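Local atomic coordinates of AxyAgu115A (Amphibacillus xylanus NBRC 15112, PDB entry 6NPS), a protein that probably removes glucuronic acid side groups from (arabino)glucuronoxylan as an alpha-glucuronidase of glycoside hydrolase family 115. Residues L84-L87 with T88-A91; E355-P358 with F359-D363; N603-A606 with E607-K610; I921-Q925 with G926-L930. The protein carries 3 engineered substitutions. All coordinates share one frame; numbering follows the deposited sequence. Where two conformers were deposited one is given.

Contact 1 (L84-L87 with T88-A91); sequences LIDL and TEIA
The carboxylate of Asp86 reaches forward along the chain and holds Thr88 through a single oxygen. The hydroxyl donates the shorter bond, with Thr88 OG1 2.6 Å from Asp86 OD1, on the syn side and moderately out of the carboxylate plane. The amide of Thr88 comes to the same face from higher above that plane, Thr88 N lying 3.1 Å from Asp86 OD1, and so completes an Asx turn. A chi1 of 178° carries the Asp86 carboxylate away from its own N and over the start of the 3-10 turn.

The backbone tightens the turn. Glu89 N donates to Asp86 O at 3.1 Å, while Leu87 O accepts from both Ile90 N and Ala91 N, the latter at 3.0 Å. The packed side is apolar: Leu87 CD2 meets Ile90 CD1 at 4.2 Å, and these two side chains continue onto Val70, with Ile90 also touching Leu98 and Val162. The other side is looser and wetter, with Thr88 exposed. There a water accepts from Asp86 N at 2.8 Å and makes a weak bond to Glu89 OE1. Were Asp86 replaced by alanine, the Thr88 hydroxyl and amide would probably both lose this acceptor and the start of the turn would be less firmly set.

Asp86 OD2 and Glu89 OE1 stand 4.2 Å apart, a pairing of like charges. Glu89 also forms a salt bridge to Lys160, whose positive charge is likely to offset part of this repulsion.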
# COMPACT_ATOMS: atom_id res chain seq x y z
N LEU A 84 47.89 42.16 47.30
CA LEU A 84 48.05 41.99 45.86
C LEU A 84 46.80 41.41 45.21
O LEU A 84 46.57 41.65 44.02
CB LEU A 84 49.27 41.12 45.55
CG LEU A 84 50.54 41.42 46.35
CD1 LEU A 84 51.71 40.78 45.64
CD2 LEU A 84 50.79 42.93 46.49
N ILE A 85 46.00 40.67 45.97
CA ILE A 85 44.68 40.21 45.57
C ILE A 85 43.72 40.60 46.69
O ILE A 85 44.12 40.96 47.80
CB ILE A 85 44.63 38.69 45.32
CG1 ILE A 85 45.05 37.92 46.58
CG2 ILE A 85 45.51 38.28 44.11
CD1 ILE A 85 44.94 36.38 46.43
N ASP A 86 42.42 40.54 46.38
CA ASP A 86 41.36 40.91 47.32
C ASP A 86 40.39 39.73 47.40
O ASP A 86 39.41 39.65 46.67
CB ASP A 86 40.66 42.20 46.88
CG ASP A 86 39.52 42.59 47.80
OD1 ASP A 86 39.33 41.91 48.84
OD2 ASP A 86 38.81 43.57 47.50
N LEU A 87 40.67 38.82 48.33
CA LEU A 87 39.87 37.61 48.46
C LEU A 87 38.46 37.88 48.97
O LEU A 87 37.61 36.99 48.86
CB LEU A 87 40.57 36.63 49.39
CG LEU A 87 41.82 35.96 48.83
CD1 LEU A 87 42.38 34.91 49.83
CD2 LEU A 87 41.55 35.36 47.43
N THR A 88 38.17 39.07 49.51
CA THR A 88 36.77 39.31 49.88
C THR A 88 35.86 39.35 48.66
O THR A 88 34.65 39.20 48.81
CB THR A 88 36.62 40.61 50.66
OG1 THR A 88 36.89 41.70 49.78
CG2 THR A 88 37.60 40.63 51.85
N GLU A 89 36.42 39.53 47.47
CA GLU A 89 35.59 39.51 46.27
C GLU A 89 34.96 38.14 46.00
O GLU A 89 33.95 38.06 45.29
CB GLU A 89 36.42 39.93 45.06
CG GLU A 89 36.29 41.36 44.68
CD GLU A 89 37.17 41.71 43.50
OE1 GLU A 89 38.40 41.78 43.69
OE2 GLU A 89 36.62 41.90 42.40
N ILE A 90 35.56 37.06 46.48
CA ILE A 90 35.08 35.72 46.14
C ILE A 90 34.76 34.87 47.36
O ILE A 90 34.09 33.83 47.21
CB ILE A 90 36.08 34.96 45.25
CG1 ILE A 90 37.32 34.56 46.06
CG2 ILE A 90 36.43 35.78 43.96
CD1 ILE A 90 38.33 33.71 45.26
N ALA A 91 35.21 35.27 48.56
CA ALA A 91 35.03 34.46 49.76
C ALA A 91 33.56 34.18 50.02
O ALA A 91 32.72 35.08 49.95
CB ALA A 91 35.64 35.17 50.97
O HOH W 1 41.71 40.91 43.69

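Contact 2 (E355-P358 with F359-D363); sequences EVEP and FFYGD
Phe359 folds back under Glu355 in a one-turn contact at the short helix 356-361, which follows strand 348-351 and precedes strand 379-383 in the chain, two neighbouring strands of the parallel sheet. The carbonyl of Glu355 sits over the centre of the Phe359 ring, its O about 3.3 Å above the plane. The side chain of Glu355 crosses the ring at an angle, Glu355 CG approaching Phe359 CE2 at 3.7 Å, while its carboxylate goes on to a salt bridge with Arg303. Val356 adds an apolar touch, CG1 to Phe359 CD2 at 4.2 Å. With chi1 at -61°, the ring swings back beside its own backbone N and toward the preceding turn; Leu317 and Asn320 of helix 317-338 also pack on it. With a serine in its place the ring is gone, which is likely to open a gap toward Leu317 and Asn320 and to uncover the Glu355 carbonyl.

A second pair runs alongside: Glu357 CG touches Tyr361 CE2 at 3.7 Å, both side chains pointing the same way, toward Thr392, which bonds to each of their polar ends. The backbone bond from Phe360 N to Val356 O, 2.9 Å, holds the turn. At the end of the helix, Gly362 N bonds to Pro358 O at 3.3 Å, and a positive phi of 98° turns the chain away. The whole forms the helical part of a beta-alpha-beta unit, consistent with the TIM-barrel fold of this family.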
# COMPACT_ATOMS: atom_id res chain seq x y z
N GLU A 355 4.33 9.30 35.41
CA GLU A 355 3.12 9.12 36.20
C GLU A 355 3.18 9.81 37.56
O GLU A 355 2.14 9.96 38.20
CB GLU A 355 2.83 7.62 36.38
CG GLU A 355 3.65 6.94 37.49
CD GLU A 355 5.02 6.43 37.00
OE1 GLU A 355 5.29 6.47 35.77
OE2 GLU A 355 5.83 5.99 37.86
N VAL A 356 4.37 10.23 38.01
CA VAL A 356 4.49 10.81 39.35
C VAL A 356 3.92 12.23 39.40
O VAL A 356 3.38 12.65 40.44
CB VAL A 356 5.95 10.77 39.84
CG1 VAL A 356 6.03 11.23 41.32
CG2 VAL A 356 6.57 9.37 39.67
N GLU A 357 4.04 13.00 38.30
CA GLU A 357 3.46 14.35 38.24
C GLU A 357 1.98 14.37 38.63
O GLU A 357 1.59 15.22 39.45
CB GLU A 357 3.69 14.97 36.85
CG GLU A 357 3.46 16.50 36.77
CD GLU A 357 3.63 17.09 35.35
OE1 GLU A 357 2.85 16.71 34.44
OE2 GLU A 357 4.53 17.96 35.14
N PRO A 358 1.10 13.49 38.11
CA PRO A 358 -0.24 13.38 38.71
C PRO A 358 -0.24 13.05 40.20
O PRO A 358 -1.17 13.42 40.91
CB PRO A 358 -0.90 12.26 37.88
CG PRO A 358 -0.22 12.34 36.54
CD PRO A 358 1.21 12.70 36.86
N PHE A 359 0.78 12.35 40.70
CA PHE A 359 0.81 12.02 42.12
C PHE A 359 1.09 13.26 42.95
O PHE A 359 0.60 13.37 44.09
CB PHE A 359 1.87 10.94 42.41
CG PHE A 359 1.63 9.62 41.69
CD1 PHE A 359 0.40 9.31 41.15
CD2 PHE A 359 2.66 8.69 41.59
CE1 PHE A 359 0.19 8.09 40.50
CE2 PHE A 359 2.46 7.48 40.95
CZ PHE A 359 1.22 7.18 40.40
N PHE A 360 1.83 14.21 42.38
CA PHE A 360 2.24 15.40 43.13
C PHE A 360 1.06 16.32 43.39
O PHE A 360 0.79 16.72 44.54
CB PHE A 360 3.37 16.11 42.37
CG PHE A 360 3.83 17.41 43.01
CD1 PHE A 360 4.41 17.42 44.27
CD2 PHE A 360 3.67 18.62 42.34
CE1 PHE A 360 4.84 18.61 44.85
CE2 PHE A 360 4.09 19.81 42.91
CZ PHE A 360 4.67 19.81 44.16
N TYR A 361 0.30 16.64 42.34
CA TYR A 361 -0.78 17.63 42.44
C TYR A 361 -2.03 17.04 43.10
O TYR A 361 -2.56 17.61 44.06
CB TYR A 361 -1.08 18.19 41.06
CG TYR A 361 0.08 18.94 40.43
CD1 TYR A 361 0.58 20.10 41.01
CD2 TYR A 361 0.64 18.51 39.23
CE1 TYR A 361 1.62 20.80 40.43
CE2 TYR A 361 1.69 19.21 38.63
CZ TYR A 361 2.17 20.36 39.24
OH TYR A 361 3.21 21.04 38.64
N GLY A 362 -2.51 15.89 42.59
CA GLY A 362 -3.73 15.25 43.08
C GLY A 362 -4.96 15.56 42.24
O GLY A 362 -4.85 15.67 41.01
N ASP A 363 -6.09 15.62 42.87
CA ASP A 363 -7.33 15.89 42.21
C ASP A 363 -8.32 16.42 43.21
O ASP A 363 -8.03 16.52 44.39
CB ASP A 363 -7.87 14.69 41.44
CG ASP A 363 -8.44 13.60 42.34
OD1 ASP A 363 -8.69 12.53 41.78
OD2 ASP A 363 -8.65 13.78 43.56
O HOH W 2 -3.21 14.74 39.21

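Contact 3 (N603-A606 with E607-K610); sequences NKLA and EQVK
Successive i to i+4 backbone bonds join residues 603-606 to 607-610, from Glu607 N to Asn603 O at 3.3 Å through to Lys610 N to Ala606 O at 3.0 Å, each donor tilted moderately from the carbonyl plane. On one flank Gln608 runs back along the helix and crosses Leu605, its OE1 3.5 Å from Leu605 CD2. The CB of Gln608 rests 3.4 Å from Leu605 O, and its extended chain then lies beside the carbonyl of Lys604. Val609 places a methyl against the same turn, CG2 to Leu605 O at 3.3 Å.

This stretch belongs to the long helix 601-629, which packs against the preceding long helix 564-596: Leu605 and Ala606 both touch Asn591, and Val609 meets Leu587. Strand 655-657 covers another flank, with Tyr657 against Asn603 and Ala606.

A chi1 of -61° lays Glu607 CG beside its own N, 3.5 Å from Asn603 O; the bend at chi2 then turns the carboxylate toward Tyr657, whose hydroxyl bonds to OE1. In one of the two conformers modelled for Lys610, the ammonium forms a salt bridge with the same carboxylate, NZ to Glu607 OE2 at 2.9 Å, on the syn side; the second conformer makes its permanence doubtful. Lys610 also packs on Leu659 of the second subunit.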
# COMPACT_ATOMS: atom_id res chain seq x y z
N ASN A 603 13.38 2.69 -11.62
CA ASN A 603 14.42 1.69 -11.42
C ASN A 603 15.74 2.34 -11.01
O ASN A 603 16.44 1.85 -10.11
CB ASN A 603 14.54 0.84 -12.69
CG ASN A 603 13.29 -0.02 -12.92
OD1 ASN A 603 12.44 -0.12 -12.03
ND2 ASN A 603 13.16 -0.59 -14.10
N LYS A 604 16.05 3.50 -11.59
CA LYS A 604 17.23 4.24 -11.18
C LYS A 604 17.10 4.78 -9.76
O LYS A 604 18.09 4.87 -9.03
CB LYS A 604 17.48 5.40 -12.15
CG LYS A 604 18.89 5.40 -12.70
CD LYS A 604 19.11 4.24 -13.68
CE LYS A 604 18.42 4.50 -15.01
NZ LYS A 604 18.26 3.29 -15.89
N LEU A 605 15.89 5.16 -9.34
CA LEU A 605 15.71 5.64 -7.98
C LEU A 605 15.95 4.51 -6.98
O LEU A 605 16.54 4.73 -5.91
CB LEU A 605 14.31 6.25 -7.82
CG LEU A 605 14.07 7.58 -8.53
CD1 LEU A 605 12.57 7.95 -8.56
CD2 LEU A 605 14.88 8.67 -7.84
N ALA A 606 15.55 3.28 -7.34
CA ALA A 606 15.78 2.16 -6.43
C ALA A 606 17.27 1.94 -6.20
O ALA A 606 17.71 1.65 -5.07
CB ALA A 606 15.15 0.88 -6.99
N GLU A 607 18.07 2.02 -7.27
CA GLU A 607 19.51 1.87 -7.13
C GLU A 607 20.09 2.98 -6.26
O GLU A 607 21.02 2.73 -5.48
CB GLU A 607 20.18 1.87 -8.51
CG GLU A 607 19.70 0.71 -9.39
CD GLU A 607 20.00 -0.68 -8.82
OE1 GLU A 607 19.19 -1.60 -9.05
OE2 GLU A 607 21.05 -0.87 -8.16
N GLN A 608 19.52 4.19 -6.33
CA GLN A 608 19.99 5.27 -5.46
C GLN A 608 19.65 5.00 -3.99
O GLN A 608 20.46 5.30 -3.10
CB GLN A 608 19.41 6.61 -5.94
CG GLN A 608 20.09 7.04 -7.23
CD GLN A 608 19.45 8.26 -7.86
OE1 GLN A 608 18.32 8.60 -7.55
NE2 GLN A 608 20.18 8.92 -8.75
N VAL A 609 18.49 4.40 -3.71
CA VAL A 609 18.14 4.04 -2.34
C VAL A 609 19.13 3.02 -1.80
O VAL A 609 19.66 3.17 -0.70
CB VAL A 609 16.69 3.53 -2.28
CG1 VAL A 609 16.37 2.98 -0.85
CG2 VAL A 609 15.70 4.64 -2.69
N LYS A 610 19.41 2.00 -2.61
CA LYS A 610 20.36 0.95 -2.25
C LYS A 610 21.73 1.53 -1.92
O LYS A 610 22.40 1.10 -0.96
CB LYS A 610 20.45 -0.04 -3.42
CG LYS A 610 20.61 -1.48 -3.08
CD LYS A 610 20.89 -2.37 -4.34
CE LYS A 610 19.94 -2.06 -5.49
NZ LYS A 610 20.06 -3.09 -6.61

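Contact 4 (I921-Q925 with G926-L930); sequences ITCEQ and GLNKL
Cys923 closes its strand with CB 3.3 Å from Asn928 OD1, at a beta-arch: Cys923 and Asn928 point toward each other across the arch, while strands 915-923 and 926-934 bond to different neighbours, Cys923 to Gly858 and Gly926 to Thr854. The arrangement is consistent with the beta-sandwich expected of this galactose-binding-like C-terminal domain.

Next in sequence, Glu924 is gripped at both backbone polar groups by the one side-chain amide of Asn928. Glu924 N donates to Asn928 OD1 at 2.9 Å, in the carbonyl plane on a lone pair. In return Asn928 ND2 reaches Glu924 O at 3.0 Å along an almost straight bond (176°), coming from above the carbonyl plane. The two bonds fix the rotation of the amide, and its oxygen also accepts from Asn885, while Thr854 OG1 bonds to Glu924 O. The Asn928 group reaches across the arch with CG beside its own N (chi1 -71°).

Gln925 completes the connection to the second strand, its side chain extended and touching Glu856. Beyond it the chain needs a glycine: with Gly926 phi at 88°, a CB there would stand only 2.4 Å from Gln925 O.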
# COMPACT_ATOMS: atom_id res chain seq x y z
N ILE A 921 -14.21 30.41 10.84
CA ILE A 921 -14.37 31.86 10.94
C ILE A 921 -15.24 32.33 9.78
O ILE A 921 -15.36 31.65 8.76
CB ILE A 921 -13.00 32.60 10.95
CG1 ILE A 921 -12.25 32.33 9.63
CG2 ILE A 921 -12.14 32.15 12.18
CD1 ILE A 921 -11.00 33.21 9.38
N THR A 922 -15.88 33.48 9.95
CA THR A 922 -16.63 34.07 8.85
C THR A 922 -15.86 35.27 8.32
O THR A 922 -15.46 36.14 9.09
CB THR A 922 -18.04 34.47 9.29
OG1 THR A 922 -18.64 33.37 10.01
CG2 THR A 922 -18.94 34.85 8.07
N CYS A 923 -15.60 35.27 7.02
CA CYS A 923 -14.90 36.38 6.38
C CYS A 923 -15.83 37.14 5.45
O CYS A 923 -16.78 36.58 4.88
CB CYS A 923 -13.68 35.91 5.59
SG CYS A 923 -12.58 34.81 6.46
N GLU A 924 -15.50 38.42 5.28
CA GLU A 924 -16.09 39.28 4.27
C GLU A 924 -15.48 38.98 2.90
O GLU A 924 -14.44 38.33 2.78
CB GLU A 924 -15.86 40.74 4.63
CG GLU A 924 -16.93 41.32 5.52
CD GLU A 924 -16.40 42.36 6.50
OE1 GLU A 924 -15.86 43.39 6.03
OE2 GLU A 924 -16.54 42.16 7.73
N GLN A 925 -16.15 39.45 1.86
CA GLN A 925 -15.55 39.47 0.53
C GLN A 925 -14.47 40.54 0.49
O GLN A 925 -14.67 41.65 0.98
CB GLN A 925 -16.62 39.76 -0.51
CG GLN A 925 -16.28 39.34 -1.91
CD GLN A 925 -17.36 39.79 -2.88
OE1 GLN A 925 -17.99 38.97 -3.54
NE2 GLN A 925 -17.58 41.10 -2.95
N GLY A 926 -13.32 40.21 -0.09
CA GLY A 926 -12.28 41.22 -0.16
C GLY A 926 -11.37 41.26 1.06
O GLY A 926 -11.03 40.20 1.59
N LEU A 927 -10.99 42.45 1.51
CA LEU A 927 -9.96 42.60 2.53
C LEU A 927 -10.48 42.23 3.92
O LEU A 927 -11.53 42.70 4.35
CB LEU A 927 -9.46 44.04 2.54
CG LEU A 927 -8.45 44.41 3.63
CD1 LEU A 927 -7.21 43.58 3.46
CD2 LEU A 927 -8.12 45.92 3.57
N ASN A 928 -9.72 41.38 4.63
CA ASN A 928 -10.04 40.94 5.98
C ASN A 928 -8.83 41.16 6.89
O ASN A 928 -7.68 41.17 6.44
CB ASN A 928 -10.42 39.42 6.04
CG ASN A 928 -11.78 39.13 5.40
OD1 ASN A 928 -12.82 39.10 6.08
ND2 ASN A 928 -11.78 38.93 4.09
N LYS A 929 -9.10 41.30 8.18
CA LYS A 929 -8.08 41.38 9.22
C LYS A 929 -8.25 40.21 10.18
O LYS A 929 -9.38 39.87 10.54
CB LYS A 929 -8.19 42.66 10.03
CG LYS A 929 -7.51 43.88 9.45
CD LYS A 929 -8.21 45.18 9.90
CE LYS A 929 -8.01 45.51 11.41
NZ LYS A 929 -8.50 44.51 12.43
N LEU A 930 -7.14 39.60 10.59
CA LEU A 930 -7.13 38.53 11.59
C LEU A 930 -6.14 38.90 12.68
O LEU A 930 -4.95 39.09 12.40
CB LEU A 930 -6.76 37.17 10.96
CG LEU A 930 -6.33 36.09 11.97
CD1 LEU A 930 -7.54 35.55 12.77
CD2 LEU A 930 -5.53 34.92 11.32

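From the N terminus, contact 1 comes first, a turn in the loop between helix 74-81 and strand 97-106. Contact 2 follows in the barrel region assigned to glycoside hydrolase family 115, on the helix that links strands 348-351 and 379-383 in the chain. Contact 3 lies further on, in helix 601-629, where Lys610 meets the second subunit, and contact 4 closes the arch between strands 915-923 and 926-934 of the C-terminal domain. All four are local and lie in series, so none nests in or crosses another. They do not touch: the centres of contacts 1 and 3 are about 68 Å apart, on opposite sides of the chain's centre, and those of contacts 2 and 4 about 44 Å.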